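Long-range contacts in folylpolyglutamate synthase protein FOLC (Mycobacterium tuberculosis, PDB 2VOS), which probably catalyses the ATP-dependent addition of glutamate to dihydropteroate, giving dihydrofolate, and of further glutamates to tetrahydrofolate: residues A[64-70]-A[169-175]; A[76-80]-A[95-99]. All coordinates share one frame; numbering follows the deposited sequence.

Both contacts are buried and belong to the same mixed sheet, whose strands 93-96, 170-174 and 66-70 run parallel, and to its nucleotide site. Interaction 1 joins two neighbouring strands, 66-70 and 170-174, through backbone hydrogen bonds and aliphatic side chains. Interaction 2 sets the start of helix 75-88, which follows strand 66-70 in the chain, against the end of strand 93-96, the other neighbour of 170-174. No direct hydrogen bond joins its two segments; cobalt, a bridging water, one methyl contact and the layered arginines, Arg95 and the partly exposed Arg80, do the work. The two meet where Glu174 of interaction 1 shares the cobalt ion with Thr76 and Ser98 of interaction 2, and where Ile69 packs on Ala79.

Interaction 1: residues A[64-70]-A[169-175]; sequences YPSIHIA and DVAVVEV. With CO (cobalt (II) ion), chain E.
The imidazole of His68 meets the neighbouring strand with its edge: the carbonyl O of Val173 lies in the ring plane, 3.2 Å from His68 CD2. With CG anti to the backbone N (chi1 -162°), the CD2 edge is brought alongside CG1 of Val173, while NE2 is hydrogen-bonded to Thr184 OG1 and also has CG2 of Val175 beside it at 3.6 Å. The other ring, Tyr64, is reached obliquely by the methyl of Ala171, with 3.7 Å from Tyr64 CD1 to Ala171 CB; its hydroxyl is tied to the backbone of Phe160. On the same side of the sheet, Ser66 OG lies 3.6 Å from CB of Ala171 and 3.7 Å from CG2 of Val173.

On the other side of the sheet the chemistry is aliphatic. CD1 of Ile69 abuts CG1 of Val172 at 3.6 Å, and Ile67 reaches more loosely to Val170; helix 75-88 covers this layer through Ala79 and Val82. Five backbone bonds stitch the strands together, the middle one running from Val173 N to Ile67 O at 2.8 Å.

Glu174 leaves this same side with an extended chain, CG anti to the backbone N (chi1 171°), which carries its carboxylate beyond the strand end to bind cobalt through OE2 at 2.2 Å. Thr76 and Ser98 supply the other protein ligands. Two adjacent parallel strands, one leading into the phosphate-binding loop and the other ending in an acidic metal ligand, are the central frame of a P-loop NTPase, here the middle domain of a Mur-type ligase.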
loop_
_atom_site.group_PDB
_atom_site.type_symbol
_atom_site.label_atom_id
_atom_site.label_comp_id
_atom_site.label_asym_id
_atom_site.label_seq_id
_atom_site.Cartn_x
_atom_site.Cartn_y
_atom_site.Cartn_z
ATOM N N TYR A 64 9.600 20.973 2.763
ATOM C CA TYR A 64 8.927 20.446 3.940
ATOM C C TYR A 64 9.693 19.190 4.226
ATOM O O TYR A 64 10.345 18.628 3.347
ATOM C CB TYR A 64 7.437 20.102 3.636
ATOM C CG TYR A 64 7.266 19.571 2.202
ATOM C CD1 TYR A 64 7.565 18.251 1.866
ATOM C CD2 TYR A 64 6.839 20.413 1.212
ATOM C CE1 TYR A 64 7.460 17.790 0.546
ATOM C CE2 TYR A 64 6.700 19.975 -0.118
ATOM C CZ TYR A 64 7.031 18.699 -0.435
ATOM O OH TYR A 64 6.845 18.340 -1.729
ATOM N N PRO A 65 9.640 18.727 5.462
ATOM C CA PRO A 65 10.261 17.445 5.830
ATOM C C PRO A 65 9.308 16.314 5.482
ATOM O O PRO A 65 8.082 16.577 5.402
ATOM C CB PRO A 65 10.371 17.548 7.362
ATOM C CG PRO A 65 9.159 18.344 7.726
ATOM C CD PRO A 65 9.064 19.438 6.618
ATOM N N SER A 66 9.832 15.111 5.243
ATOM C CA SER A 66 9.018 13.957 4.844
ATOM C C SER A 66 9.310 12.765 5.725
ATOM O O SER A 66 10.409 12.620 6.280
ATOM C CB SER A 66 9.371 13.474 3.402
ATOM O OG SER A 66 8.995 14.414 2.372
ATOM N N ILE A 67 8.348 11.862 5.787
ATOM C CA ILE A 67 8.574 10.548 6.328
ATOM C C ILE A 67 8.363 9.601 5.141
ATOM O O ILE A 67 7.314 9.662 4.459
ATOM C CB ILE A 67 7.499 10.246 7.431
ATOM C CG1 ILE A 67 7.628 11.260 8.587
ATOM C CG2 ILE A 67 7.560 8.783 7.921
ATOM C CD1 ILE A 67 6.341 11.300 9.466
ATOM N N HIS A 68 9.358 8.763 4.891
ATOM C CA HIS A 68 9.574 8.110 3.620
ATOM C C HIS A 68 9.466 6.620 3.866
ATOM O O HIS A 68 10.128 6.064 4.738
ATOM C CB HIS A 68 10.952 8.507 3.061
ATOM C CG HIS A 68 11.112 8.252 1.588
ATOM N ND1 HIS A 68 12.304 8.444 0.922
ATOM C CD2 HIS A 68 10.217 7.852 0.651
ATOM C CE1 HIS A 68 12.139 8.166 -0.362
ATOM N NE2 HIS A 68 10.877 7.813 -0.553
ATOM N N ILE A 69 8.610 5.935 3.111
ATOM C CA ILE A 69 8.266 4.577 3.470
ATOM C C ILE A 69 8.530 3.571 2.335
ATOM O O ILE A 69 8.020 3.744 1.206
ATOM C CB ILE A 69 6.732 4.499 3.886
ATOM C CG1 ILE A 69 6.466 5.429 5.106
ATOM C CG2 ILE A 69 6.300 3.088 4.134
ATOM C CD1 ILE A 69 4.972 5.907 5.178
ATOM N N ALA A 70 9.313 2.521 2.644
ATOM C CA ALA A 70 9.621 1.441 1.663
ATOM C C ALA A 70 9.334 0.129 2.323
ATOM O O ALA A 70 9.042 0.072 3.544
ATOM C CB ALA A 70 11.079 1.540 1.208
ATOM N N ASP A 169 2.739 20.882 6.402
ATOM C CA ASP A 169 3.797 20.886 7.449
ATOM C C ASP A 169 4.702 19.631 7.297
ATOM O O ASP A 169 5.907 19.677 7.609
ATOM C CB ASP A 169 3.162 20.826 8.856
ATOM C CG ASP A 169 2.400 22.036 9.178
ATOM O OD1 ASP A 169 2.879 23.109 8.790
ATOM O OD2 ASP A 169 1.321 21.920 9.827
ATOM N N VAL A 170 4.121 18.527 6.861
ATOM C CA VAL A 170 4.833 17.239 6.783
ATOM C C VAL A 170 4.311 16.437 5.614
ATOM O O VAL A 170 3.072 16.328 5.386
ATOM C CB VAL A 170 4.583 16.319 8.054
ATOM C CG1 VAL A 170 5.546 15.103 7.996
ATOM C CG2 VAL A 170 4.765 17.134 9.392
ATOM N N ALA A 171 5.220 15.831 4.856
ATOM C CA ALA A 171 4.752 14.946 3.778
ATOM C C ALA A 171 5.010 13.488 4.160
ATOM O O ALA A 171 6.059 13.161 4.773
ATOM C CB ALA A 171 5.446 15.259 2.468
ATOM N N VAL A 172 4.100 12.610 3.753
ATOM C CA VAL A 172 4.269 11.207 4.014
ATOM C C VAL A 172 4.381 10.539 2.646
ATOM O O VAL A 172 3.453 10.643 1.806
ATOM C CB VAL A 172 3.001 10.603 4.718
ATOM C CG1 VAL A 172 3.275 9.117 5.014
ATOM C CG2 VAL A 172 2.709 11.374 6.014
ATOM N N VAL A 173 5.509 9.894 2.384
ATOM C CA VAL A 173 5.833 9.595 0.989
ATOM C C VAL A 173 6.094 8.114 0.833
ATOM O O VAL A 173 7.070 7.575 1.404
ATOM C CB VAL A 173 7.099 10.353 0.571
ATOM C CG1 VAL A 173 7.481 9.942 -0.933
ATOM C CG2 VAL A 173 6.865 11.896 0.723
ATOM N N GLU A 174 5.258 7.426 0.066
ATOM C CA GLU A 174 5.460 6.010 -0.138
ATOM C C GLU A 174 6.304 5.789 -1.413
ATOM O O GLU A 174 6.029 6.378 -2.445
ATOM C CB GLU A 174 4.112 5.306 -0.324
ATOM C CG GLU A 174 4.198 3.882 -0.745
ATOM C CD GLU A 174 2.822 3.202 -0.877
ATOM O OE1 GLU A 174 1.757 3.833 -0.723
ATOM O OE2 GLU A 174 2.823 1.989 -1.127
ATOM N N VAL A 175 7.294 4.911 -1.338
ATOM C CA VAL A 175 8.049 4.470 -2.523
ATOM C C VAL A 175 7.122 3.828 -3.569
ATOM O O VAL A 175 6.187 3.088 -3.225
ATOM C CB VAL A 175 9.197 3.479 -2.034
ATOM C CG1 VAL A 175 9.840 2.746 -3.148
ATOM C CG2 VAL A 175 10.282 4.308 -1.337
HETATM CO CO CO E . 1.187 0.656 -1.588
HETATM O O HOH W 1 2.417 -0.466 -2.965
HETATM O O HOH W 2 -0.482 -0.552 -2.016
#

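Interaction 2: residues A[76-80]-A[95-99]; sequences TSVAR and RTTSP. With CO (cobalt (II) ion), chain E; ADP (adenosine-5'-diphosphate), chain B.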
loop_
_atom_site.group_PDB
_atom_site.type_symbol
_atom_site.label_atom_id
_atom_site.label_comp_id
_atom_site.label_asym_id
_atom_site.label_seq_id
_atom_site.Cartn_x
_atom_site.Cartn_y
_atom_site.Cartn_z
ATOM N N THR A 76 1.434 1.195 2.092
ATOM C CA THR A 76 0.276 2.108 1.988
ATOM C C THR A 76 -0.451 2.212 3.331
ATOM O O THR A 76 -0.825 3.315 3.765
ATOM C CB THR A 76 -0.702 1.682 0.848
ATOM O OG1 THR A 76 -0.046 1.995 -0.370
ATOM C CG2 THR A 76 -1.989 2.568 0.919
ATOM N N SER A 77 -0.691 1.073 3.964
ATOM C CA SER A 77 -1.395 1.125 5.246
ATOM C C SER A 77 -0.592 1.945 6.291
ATOM O O SER A 77 -1.155 2.745 7.062
ATOM C CB SER A 77 -1.589 -0.290 5.782
ATOM O OG SER A 77 -2.590 -0.996 5.078
ATOM N N VAL A 78 0.733 1.731 6.342
ATOM C CA VAL A 78 1.587 2.498 7.274
ATOM C C VAL A 78 1.550 3.972 6.904
ATOM O O VAL A 78 1.506 4.847 7.797
ATOM C CB VAL A 78 3.085 1.978 7.298
ATOM C CG1 VAL A 78 4.008 3.006 8.105
ATOM C CG2 VAL A 78 3.121 0.583 7.988
ATOM N N ALA A 79 1.579 4.293 5.602
ATOM C CA ALA A 79 1.567 5.702 5.163
ATOM C C ALA A 79 0.293 6.349 5.700
ATOM O O ALA A 79 0.317 7.460 6.196
ATOM C CB ALA A 79 1.584 5.815 3.651
ATOM N N ARG A 80 -0.839 5.665 5.538
ATOM C CA ARG A 80 -2.119 6.245 6.006
ATOM C C ARG A 80 -2.235 6.376 7.533
ATOM O O ARG A 80 -2.897 7.312 7.998
ATOM C CB ARG A 80 -3.303 5.457 5.499
ATOM C CG ARG A 80 -3.336 5.500 3.898
ATOM C CD ARG A 80 -4.517 4.637 3.396
ATOM N NE ARG A 80 -5.845 5.221 3.704
ATOM C CZ ARG A 80 -6.525 6.052 2.903
ATOM N NH1 ARG A 80 -6.039 6.451 1.729
ATOM N NH2 ARG A 80 -7.711 6.512 3.280
ATOM N N ARG A 95 0.221 13.465 1.576
ATOM C CA ARG A 95 0.567 12.077 1.539
ATOM C C ARG A 95 0.499 11.583 0.076
ATOM O O ARG A 95 -0.472 11.867 -0.666
ATOM C CB ARG A 95 -0.411 11.240 2.410
ATOM C CG ARG A 95 -0.233 9.743 2.128
ATOM C CD ARG A 95 -1.015 8.859 3.124
ATOM N NE ARG A 95 -2.358 9.382 3.508
ATOM C CZ ARG A 95 -3.469 9.208 2.779
ATOM N NH1 ARG A 95 -3.420 8.597 1.567
ATOM N NH2 ARG A 95 -4.631 9.640 3.252
ATOM N N THR A 96 1.540 10.867 -0.343
ATOM C CA THR A 96 1.499 10.304 -1.665
ATOM C C THR A 96 1.659 8.810 -1.506
ATOM O O THR A 96 2.552 8.318 -0.796
ATOM C CB THR A 96 2.459 10.977 -2.689
ATOM O OG1 THR A 96 2.330 10.321 -3.958
ATOM C CG2 THR A 96 3.923 10.993 -2.247
ATOM N N THR A 97 0.719 8.079 -2.085
ATOM C CA THR A 97 0.711 6.633 -2.002
ATOM C C THR A 97 0.509 6.031 -3.397
ATOM O O THR A 97 0.197 6.741 -4.341
ATOM C CB THR A 97 -0.441 6.078 -1.105
ATOM O OG1 THR A 97 -1.680 6.696 -1.504
ATOM C CG2 THR A 97 -0.184 6.361 0.425
ATOM N N SER A 98 0.749 4.716 -3.498
ATOM C CA SER A 98 0.602 3.988 -4.737
ATOM C C SER A 98 0.489 2.490 -4.422
ATOM O O SER A 98 0.790 2.013 -3.281
ATOM C CB SER A 98 1.737 4.285 -5.716
ATOM O OG SER A 98 2.939 3.957 -5.071
ATOM N N PRO A 99 -0.086 1.746 -5.390
ATOM C CA PRO A 99 -0.760 2.315 -6.561
ATOM C C PRO A 99 -2.129 2.917 -6.112
ATOM O O PRO A 99 -2.478 2.790 -4.954
ATOM C CB PRO A 99 -0.998 1.096 -7.490
ATOM C CG PRO A 99 -0.542 -0.120 -6.734
ATOM C CD PRO A 99 -0.149 0.278 -5.313
HETATM CO CO CO E . 1.187 0.656 -1.588
HETATM P PB ADP B . 1.902 -1.989 0.114
HETATM O O1B ADP B . 1.599 -0.518 0.000
HETATM O O2B ADP B . 1.610 -2.749 -1.150
HETATM O O3B ADP B . 3.215 -2.352 0.740
HETATM P PA ADP B . -0.633 -2.249 1.630
HETATM O O1A ADP B . -1.337 -1.672 0.411
HETATM O O2A ADP B . -0.843 -1.776 3.059
HETATM O O3A ADP B . 0.929 -2.586 1.272
HETATM O "O5'" ADP B . -1.205 -3.769 1.667
HETATM C "C5'" ADP B . -1.355 -4.620 0.521
HETATM C "C4'" ADP B . -1.862 -5.971 1.071
HETATM O "O4'" ADP B . -0.821 -6.561 1.898
HETATM C "C3'" ADP B . -3.021 -5.856 2.059
HETATM O "O3'" ADP B . -4.257 -6.117 1.426
HETATM C "C2'" ADP B . -2.876 -6.939 3.091
HETATM O "O2'" ADP B . -3.321 -8.188 2.457
HETATM C "C1'" ADP B . -1.382 -7.132 3.107
HETATM N N9 ADP B . -0.629 -6.446 4.196
HETATM C C8 ADP B . -0.596 -5.128 4.588
HETATM N N7 ADP B . 0.303 -4.970 5.603
HETATM C C5 ADP B . 0.923 -6.175 5.775
HETATM C C6 ADP B . 1.984 -6.715 6.632
HETATM N N6 ADP B . 2.606 -5.933 7.539
HETATM N N1 ADP B . 2.252 -8.020 6.501
HETATM C C2 ADP B . 1.633 -8.886 5.658
HETATM N N3 ADP B . 0.661 -8.467 4.806
HETATM C C4 ADP B . 0.292 -7.145 4.866
HETATM O O HOH W 3 -3.794 5.595 -0.039
HETATM O O HOH W 1 2.417 -0.466 -2.965
HETATM O O HOH W 2 -0.482 -0.552 -2.016
#
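Thr76 and Ser98 meet at the cobalt ion of a P-loop site: Thr76 OG1 and the carbonyl O of Ser98 lie 3.0 Å apart because both bind the metal, each at 2.2 Å. This is the tight end of the contact. With OG1 turned beside its backbone N (chi1 -72°), Thr76 serves the site twice, its hydroxyl on cobalt and its N-H on ADP O1B, 2.7 Å from Thr76 N. That β-phosphate oxygen is itself a metal ligand. Two waters and Glu174 OE2 bring the ligands to six, and water 2 also donates to the α-phosphate oxygen O1A. One residue on, Ser77 holds the α-phosphate through both its N-H and its hydroxyl, as expected where a helix begins at the phosphates.

About one helical turn on from the metal the contact is apolar: CB of Ala79 touches CG2 of Thr97 at 3.7 Å.

The far side is looser, with Arg80 partly exposed although Arg95 is buried. Their guanidiniums cross with the planes 56° apart; NH2 of Arg95 lies over one face of the Arg80 guanidinium, offset toward its rim, CG of Arg80 lies over a face of Arg95, and the NH1 atoms of Arg80 and Arg95 come within 3.4 Å without bonding. Their like charges are probably eased by outside partners: Asp83 pairs with NE of Arg95, and O of the C-terminal residue Gln487 with NH2 of Arg80. At the edge of the Arg80 guanidinium, in its plane, water 3 accepts from NH1 at 3.0 Å and is hydrogen-bonded to Thr97 OG1 at 2.8 Å.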